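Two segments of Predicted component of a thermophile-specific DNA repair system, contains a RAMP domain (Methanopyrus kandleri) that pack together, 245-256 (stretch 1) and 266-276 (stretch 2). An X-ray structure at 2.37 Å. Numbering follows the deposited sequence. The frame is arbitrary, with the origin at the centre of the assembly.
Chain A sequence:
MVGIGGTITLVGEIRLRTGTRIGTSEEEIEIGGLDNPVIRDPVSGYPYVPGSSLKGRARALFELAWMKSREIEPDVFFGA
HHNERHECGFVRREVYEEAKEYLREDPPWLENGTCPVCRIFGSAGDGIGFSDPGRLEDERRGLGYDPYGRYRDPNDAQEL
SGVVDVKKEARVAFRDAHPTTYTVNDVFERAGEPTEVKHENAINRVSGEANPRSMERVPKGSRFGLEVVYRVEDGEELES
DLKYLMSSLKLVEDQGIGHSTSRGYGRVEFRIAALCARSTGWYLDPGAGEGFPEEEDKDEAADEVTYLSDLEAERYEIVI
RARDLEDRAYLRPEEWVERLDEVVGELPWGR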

ATOM      1  N   LEU A 245      -4.333  -5.197   0.380  1.00 18.39           N
ATOM      2  CA  LEU A 245      -4.111  -3.757   0.421  1.00 20.28           C
ATOM      3  C   LEU A 245      -4.650  -3.171   1.726  1.00 26.35           C
ATOM      4  O   LEU A 245      -3.952  -2.428   2.419  1.00 28.19           O
ATOM      5  CB  LEU A 245      -4.768  -3.071  -0.777  1.00 20.11           C
ATOM      6  CG  LEU A 245      -4.709  -1.541  -0.763  1.00 22.31           C
ATOM      7  CD1 LEU A 245      -3.263  -1.064  -0.695  1.00 20.31           C
ATOM      8  CD2 LEU A 245      -5.416  -0.958  -1.975  1.00 19.46           C
ATOM      9  N   MET A 246      -5.896  -3.510   2.049  1.00 19.21           N
ATOM     10  CA  MET A 246      -6.506  -3.095   3.308  1.00 24.70           C
ATOM     11  C   MET A 246      -5.699  -3.609   4.494  1.00 26.00           C
ATOM     12  O   MET A 246      -5.463  -2.878   5.457  1.00 26.71           O
ATOM     13  CB  MET A 246      -7.948  -3.596   3.410  1.00 21.57           C
ATOM     14  CG  MET A 246      -8.944  -2.899   2.497  1.00 20.87           C
ATOM     15  SD  MET A 246      -9.052  -1.125   2.785  1.00 27.43           S
ATOM     16  CE  MET A 246     -10.316  -0.673   1.597  1.00 25.11           C
ATOM     17  N   SER A 247      -5.291  -4.873   4.417  1.00 21.52           N
ATOM     18  CA  SER A 247      -4.499  -5.496   5.474  1.00 24.53           C
ATOM     19  C   SER A 247      -3.200  -4.742   5.727  1.00 24.32           C
ATOM     20  O   SER A 247      -2.779  -4.585   6.874  1.00 22.38           O
ATOM     21  CB  SER A 247      -4.184  -6.952   5.127  1.00 27.11           C
ATOM     22  OG  SER A 247      -5.376  -7.694   4.931  1.00 35.68           O
ATOM     23  N   SER A 248      -2.575  -4.267   4.653  1.00 19.29           N
ATOM     24  CA  SER A 248      -1.317  -3.545   4.783  1.00 20.86           C
ATOM     25  C   SER A 248      -1.558  -2.220   5.506  1.00 22.20           C
ATOM     26  O   SER A 248      -0.733  -1.783   6.307  1.00 22.19           O
ATOM     27  CB  SER A 248      -0.671  -3.318   3.412  1.00 17.28           C
ATOM     28  OG  SER A 248      -1.372  -2.344   2.654  1.00 20.41           O
ATOM     29  N   LEU A 249      -2.707  -1.600   5.245  1.00 17.99           N
ATOM     30  CA  LEU A 249      -3.078  -0.360   5.923  1.00 21.97           C
ATOM     31  C   LEU A 249      -3.368  -0.613   7.402  1.00 19.17           C
ATOM     32  O   LEU A 249      -3.035   0.206   8.258  1.00 20.36           O
ATOM     33  CB  LEU A 249      -4.289   0.287   5.246  1.00 18.01           C
ATOM     34  CG  LEU A 249      -4.096   0.679   3.780  1.00 19.82           C
ATOM     35  CD1 LEU A 249      -5.368   1.279   3.198  1.00 18.70           C
ATOM     36  CD2 LEU A 249      -2.926   1.642   3.632  1.00 21.32           C
ATOM     37  N   LYS A 250      -3.994  -1.749   7.689  1.00 18.92           N
ATOM     38  CA  LYS A 250      -4.235  -2.181   9.063  1.00 21.42           C
ATOM     39  C   LYS A 250      -2.913  -2.351   9.811  1.00 27.31           C
ATOM     40  O   LYS A 250      -2.798  -1.989  10.985  1.00 26.67           O
ATOM     41  CB  LYS A 250      -5.037  -3.485   9.071  1.00 22.97           C
ATOM     42  CG  LYS A 250      -4.955  -4.295  10.357  1.00 24.78           C
ATOM     43  CD  LYS A 250      -5.640  -3.594  11.512  1.00 38.13           C
ATOM     44  CE  LYS A 250      -5.733  -4.508  12.722  1.00 42.38           C
ATOM     45  NZ  LYS A 250      -6.258  -3.793  13.915  1.00 44.48           N
ATOM     46  N   LEU A 251      -1.918  -2.906   9.122  1.00 25.45           N
ATOM     47  CA  LEU A 251      -0.587  -3.090   9.691  1.00 22.98           C
ATOM     48  C   LEU A 251       0.087  -1.756   9.990  1.00 26.90           C
ATOM     49  O   LEU A 251       0.770  -1.610  11.003  1.00 28.69           O
ATOM     50  CB  LEU A 251       0.286  -3.913   8.748  1.00 23.18           C
ATOM     51  CG  LEU A 251      -0.115  -5.379   8.587  1.00 25.30           C
ATOM     52  CD1 LEU A 251       0.631  -6.005   7.425  1.00 16.78           C
ATOM     53  CD2 LEU A 251       0.142  -6.149   9.874  1.00 22.96           C
ATOM     54  N   VAL A 252      -0.096  -0.792   9.091  1.00 25.43           N
ATOM     55  CA  VAL A 252       0.442   0.550   9.286  1.00 24.81           C
ATOM     56  C   VAL A 252      -0.216   1.208  10.504  1.00 22.83           C
ATOM     57  O   VAL A 252       0.442   1.916  11.269  1.00 21.44           O
ATOM     58  CB  VAL A 252       0.245   1.423   8.029  1.00 17.68           C
ATOM     59  CG1 VAL A 252       0.704   2.848   8.290  1.00 11.18           C
ATOM     60  CG2 VAL A 252       1.022   0.839   6.861  1.00 18.86           C
ATOM     61  N   GLU A 253      -1.512   0.971  10.679  1.00 18.38           N
ATOM     62  CA  GLU A 253      -2.225   1.444  11.866  1.00 20.57           C
ATOM     63  C   GLU A 253      -1.622   0.857  13.143  1.00 23.50           C
ATOM     64  O   GLU A 253      -1.368   1.579  14.105  1.00 30.40           O
ATOM     65  CB  GLU A 253      -3.719   1.101  11.785  1.00 15.45           C
ATOM     66  CG  GLU A 253      -4.469   1.844  10.681  1.00 13.39           C
ATOM     67  CD  GLU A 253      -5.962   1.538  10.658  1.00 21.08           C
ATOM     68  OE1 GLU A 253      -6.363   0.461  11.144  1.00 18.55           O
ATOM     69  OE2 GLU A 253      -6.734   2.374  10.139  1.00 24.62           O
ATOM     70  N   ASP A 254      -1.381  -0.451  13.138  1.00 27.14           N
ATOM     71  CA  ASP A 254      -0.881  -1.152  14.321  1.00 32.34           C
ATOM     72  C   ASP A 254       0.581  -0.849  14.644  1.00 36.98           C
ATOM     73  O   ASP A 254       0.989  -0.909  15.803  1.00 42.01           O
ATOM     74  CB  ASP A 254      -1.040  -2.667  14.150  1.00 35.71           C
ATOM     75  CG  ASP A 254      -2.486  -3.116  14.192  1.00 45.29           C
ATOM     76  OD1 ASP A 254      -2.755  -4.263  13.777  1.00 52.08           O
ATOM     77  OD2 ASP A 254      -3.353  -2.329  14.627  1.00 45.67           O
ATOM     78  N   GLN A 255       1.374  -0.538  13.623  1.00 32.03           N
ATOM     79  CA  GLN A 255       2.816  -0.423  13.816  1.00 28.96           C
ATOM     80  C   GLN A 255       3.382   0.962  13.493  1.00 27.48           C
ATOM     81  O   GLN A 255       4.564   1.213  13.719  1.00 28.42           O
ATOM     82  CB  GLN A 255       3.531  -1.488  12.975  1.00 28.02           C
ATOM     83  CG  GLN A 255       3.382  -2.904  13.526  1.00 32.79           C
ATOM     84  CD  GLN A 255       3.920  -3.966  12.582  1.00 47.83           C
ATOM     85  OE1 GLN A 255       3.159  -4.651  11.899  1.00 51.44           O
ATOM     86  NE2 GLN A 255       5.241  -4.112  12.547  1.00 51.32           N
ATOM     87  N   GLY A 256       2.550   1.855  12.965  1.00 24.94           N
ATOM     88  CA  GLY A 256       2.976   3.222  12.697  1.00 22.82           C
ATOM     89  C   GLY A 256       3.410   3.463  11.261  1.00 24.97           C
ATOM     90  O   GLY A 256       3.922   2.554  10.602  1.00 20.72           O
ATOM     91  N   GLY A 266       4.440   7.344  14.916  1.00 21.30           N
ATOM     92  CA  GLY A 266       3.373   7.954  14.144  1.00 21.60           C
ATOM     93  C   GLY A 266       2.159   7.053  14.026  1.00 25.82           C
ATOM     94  O   GLY A 266       1.952   6.405  13.001  1.00 28.54           O
ATOM     95  N   ARG A 267       1.350   7.018  15.078  1.00 25.11           N
ATOM     96  CA  ARG A 267       0.162   6.175  15.102  1.00 26.30           C
ATOM     97  C   ARG A 267      -0.933   6.820  14.258  1.00 22.98           C
ATOM     98  O   ARG A 267      -1.196   8.016  14.386  1.00 23.90           O
ATOM     99  CB  ARG A 267      -0.324   5.966  16.542  1.00 26.17           C
ATOM    100  CG  ARG A 267       0.744   5.448  17.509  1.00 26.65           C
ATOM    101  CD  ARG A 267       1.289   4.080  17.111  1.00 33.67           C
ATOM    102  NE  ARG A 267       2.472   3.722  17.892  1.00 38.05           N
ATOM    103  CZ  ARG A 267       3.120   2.564  17.791  1.00 40.06           C
ATOM    104  NH1 ARG A 267       2.700   1.635  16.943  1.00 41.01           N
ATOM    105  NH2 ARG A 267       4.188   2.333  18.544  1.00 40.91           N
ATOM    106  N   VAL A 268      -1.568   6.039  13.388  1.00 20.97           N
ATOM    107  CA  VAL A 268      -2.536   6.608  12.452  1.00 21.38           C
ATOM    108  C   VAL A 268      -3.794   5.770  12.285  1.00 22.94           C
ATOM    109  O   VAL A 268      -3.812   4.572  12.569  1.00 21.74           O
ATOM    110  CB  VAL A 268      -1.926   6.812  11.037  1.00 19.72           C
ATOM    111  CG1 VAL A 268      -0.773   7.808  11.070  1.00 20.76           C
ATOM    112  CG2 VAL A 268      -1.498   5.474  10.435  1.00 18.74           C
ATOM    113  N   GLU A 269      -4.848   6.428  11.816  1.00 23.94           N
ATOM    114  CA  GLU A 269      -6.085   5.767  11.435  1.00 26.57           C
ATOM    115  C   GLU A 269      -6.351   6.059   9.969  1.00 26.80           C
ATOM    116  O   GLU A 269      -6.264   7.210   9.540  1.00 29.51           O
ATOM    117  CB  GLU A 269      -7.261   6.266  12.271  1.00 30.54           C
ATOM    118  CG  GLU A 269      -7.142   6.053  13.766  1.00 36.91           C
ATOM    119  CD  GLU A 269      -8.178   6.858  14.537  1.00 41.10           C
ATOM    120  OE1 GLU A 269      -9.042   7.490  13.889  1.00 31.69           O
ATOM    121  OE2 GLU A 269      -8.127   6.868  15.785  1.00 48.57           O
ATOM    122  N   PHE A 270      -6.679   5.031   9.197  1.00 19.34           N
ATOM    123  CA  PHE A 270      -7.131   5.252   7.830  1.00 22.93           C
ATOM    124  C   PHE A 270      -8.651   5.263   7.781  1.00 23.72           C
ATOM    125  O   PHE A 270      -9.291   4.212   7.780  1.00 27.44           O
ATOM    126  CB  PHE A 270      -6.569   4.184   6.889  1.00 20.39           C
ATOM    127  CG  PHE A 270      -5.074   4.218   6.765  1.00 20.13           C
ATOM    128  CD1 PHE A 270      -4.279   3.388   7.540  1.00 10.83           C
ATOM    129  CD2 PHE A 270      -4.460   5.091   5.878  1.00 23.21           C
ATOM    130  CE1 PHE A 270      -2.902   3.422   7.430  1.00 17.44           C
ATOM    131  CE2 PHE A 270      -3.082   5.132   5.763  1.00 22.74           C
ATOM    132  CZ  PHE A 270      -2.300   4.295   6.540  1.00 20.83           C
ATOM    133  N   ARG A 271      -9.226   6.458   7.723  1.00 20.27           N
ATOM    134  CA  ARG A 271     -10.674   6.597   7.701  1.00 18.33           C
ATOM    135  C   ARG A 271     -11.130   6.641   6.252  1.00 23.22           C
ATOM    136  O   ARG A 271     -11.022   7.667   5.583  1.00 24.43           O
ATOM    137  CB  ARG A 271     -11.113   7.855   8.455  1.00 19.97           C
ATOM    138  CG  ARG A 271     -10.848   7.786   9.952  1.00 21.90           C
ATOM    139  CD  ARG A 271     -11.171   9.093  10.658  1.00 25.53           C
ATOM    140  NE  ARG A 271     -11.009   8.972  12.105  1.00 33.95           N
ATOM    141  CZ  ARG A 271     -11.752   9.611  13.003  1.00 35.19           C
ATOM    142  NH1 ARG A 271     -12.712  10.439  12.613  1.00 37.28           N
ATOM    143  NH2 ARG A 271     -11.526   9.430  14.299  1.00 28.91           N
ATOM    144  N   ILE A 272     -11.625   5.509   5.770  1.00 23.49           N
ATOM    145  CA  ILE A 272     -11.937   5.348   4.358  1.00 22.83           C
ATOM    146  C   ILE A 272     -13.440   5.445   4.138  1.00 20.97           C
ATOM    147  O   ILE A 272     -14.200   4.569   4.553  1.00 20.21           O
ATOM    148  CB  ILE A 272     -11.409   4.006   3.824  1.00 21.37           C
ATOM    149  CG1 ILE A 272      -9.897   3.920   4.043  1.00 21.71           C
ATOM    150  CG2 ILE A 272     -11.759   3.844   2.354  1.00 21.91           C
ATOM    151  CD1 ILE A 272      -9.314   2.540   3.812  1.00 23.13           C
ATOM    152  N   ALA A 273     -13.860   6.521   3.483  1.00 22.44           N
ATOM    153  CA  ALA A 273     -15.277   6.828   3.340  1.00 20.49           C
ATOM    154  C   ALA A 273     -15.925   6.087   2.175  1.00 25.52           C
ATOM    155  O   ALA A 273     -17.115   5.765   2.225  1.00 27.20           O
ATOM    156  CB  ALA A 273     -15.466   8.328   3.172  1.00 17.21           C
ATOM    157  N   ALA A 274     -15.150   5.801   1.134  1.00 23.76           N
ATOM    158  CA  ALA A 274     -15.717   5.184  -0.058  1.00 22.55           C
ATOM    159  C   ALA A 274     -14.689   4.485  -0.939  1.00 28.59           C
ATOM    160  O   ALA A 274     -13.516   4.864  -0.977  1.00 25.26           O
ATOM    161  CB  ALA A 274     -16.463   6.227  -0.874  1.00 20.42           C
ATOM    162  N   LEU A 275     -15.149   3.451  -1.640  1.00 31.26           N
ATOM    163  CA  LEU A 275     -14.388   2.844  -2.727  1.00 30.70           C
ATOM    164  C   LEU A 275     -15.013   3.262  -4.053  1.00 29.21           C
ATOM    165  O   LEU A 275     -16.169   2.940  -4.328  1.00 28.87           O
ATOM    166  CB  LEU A 275     -14.365   1.319  -2.605  1.00 33.81           C
ATOM    167  CG  LEU A 275     -13.286   0.639  -1.756  1.00 38.79           C
ATOM    168  CD1 LEU A 275     -12.989   1.410  -0.476  1.00 36.74           C
ATOM    169  CD2 LEU A 275     -13.703  -0.787  -1.436  1.00 42.49           C
ATOM    170  N   CYS A 276     -14.242   3.961  -4.879  1.00 27.81           N
ATOM    171  CA  CYS A 276     -14.772   4.536  -6.108  1.00 25.66           C
ATOM    172  C   CYS A 276     -14.204   3.854  -7.347  1.00 31.12           C
ATOM    173  O   CYS A 276     -13.004   3.927  -7.615  1.00 36.59           O
ATOM    174  CB  CYS A 276     -14.485   6.038  -6.152  1.00 22.96           C
ATOM    175  SG  CYS A 276     -15.038   6.940  -4.678  1.00 31.90           S
TER
HETATM  176  O   HOH W   1      -0.337   3.719  13.424  1.00 34.04           O

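The apolar centre of this contact is the ring of F270, whose CA-to-CB bond points toward helix 245-255. The two elements run at 150° to one another, nearly antiparallel, with axes 7.3 Å apart at closest approach, a gap that large side chains fill. L249 covers one face of the ring: its CD2 lies 4.1 Å from the ring centroid, almost on the ring normal, in a CH-pi contact, and its CB is 3.9 Å from F270 CD1. V252, one turn further along the helix, meets the ring's edge, with CG1 3.8 Å from F270 CE1; the same methyl lies 4.0 Å from V268 CG2. A flat aromatic ring suits this position because its face and edge can serve different neighbours at once.

Toward the start of the helix segment, M246 begins sideways, but its long, flexible side chain carries SD to 3.8 Å from I272 CD1 and CE to 4.0 Å from L275 CD1. F270 and I272 point toward the helix while E269 and R271 point away, the alternation expected of a strand; the latter two form a salt bridge, R271 NE to E269 OE1 at 3.0 Å.

At the polar edge, E253 contributes the direct hydrogen bond between the stretches. Its extended side chain brings OE2 to 2.8 Å from F270 N, and the nearly linear 172° angle gives this buried carboxylate a well-directed donor. Nearby, water 1 accepts from V268 N (2.6 Å) and donates to V252 O (2.9 Å) and E253 O (2.5 Å), linking strand backbone to the last turn of the helix.

Beyond the helix, G256 has positive phi, and a CB would jam against the preceding carbonyl, so glycine fits. Its CA also lies 3.4 Å from G266 O, in a CA-H...O contact.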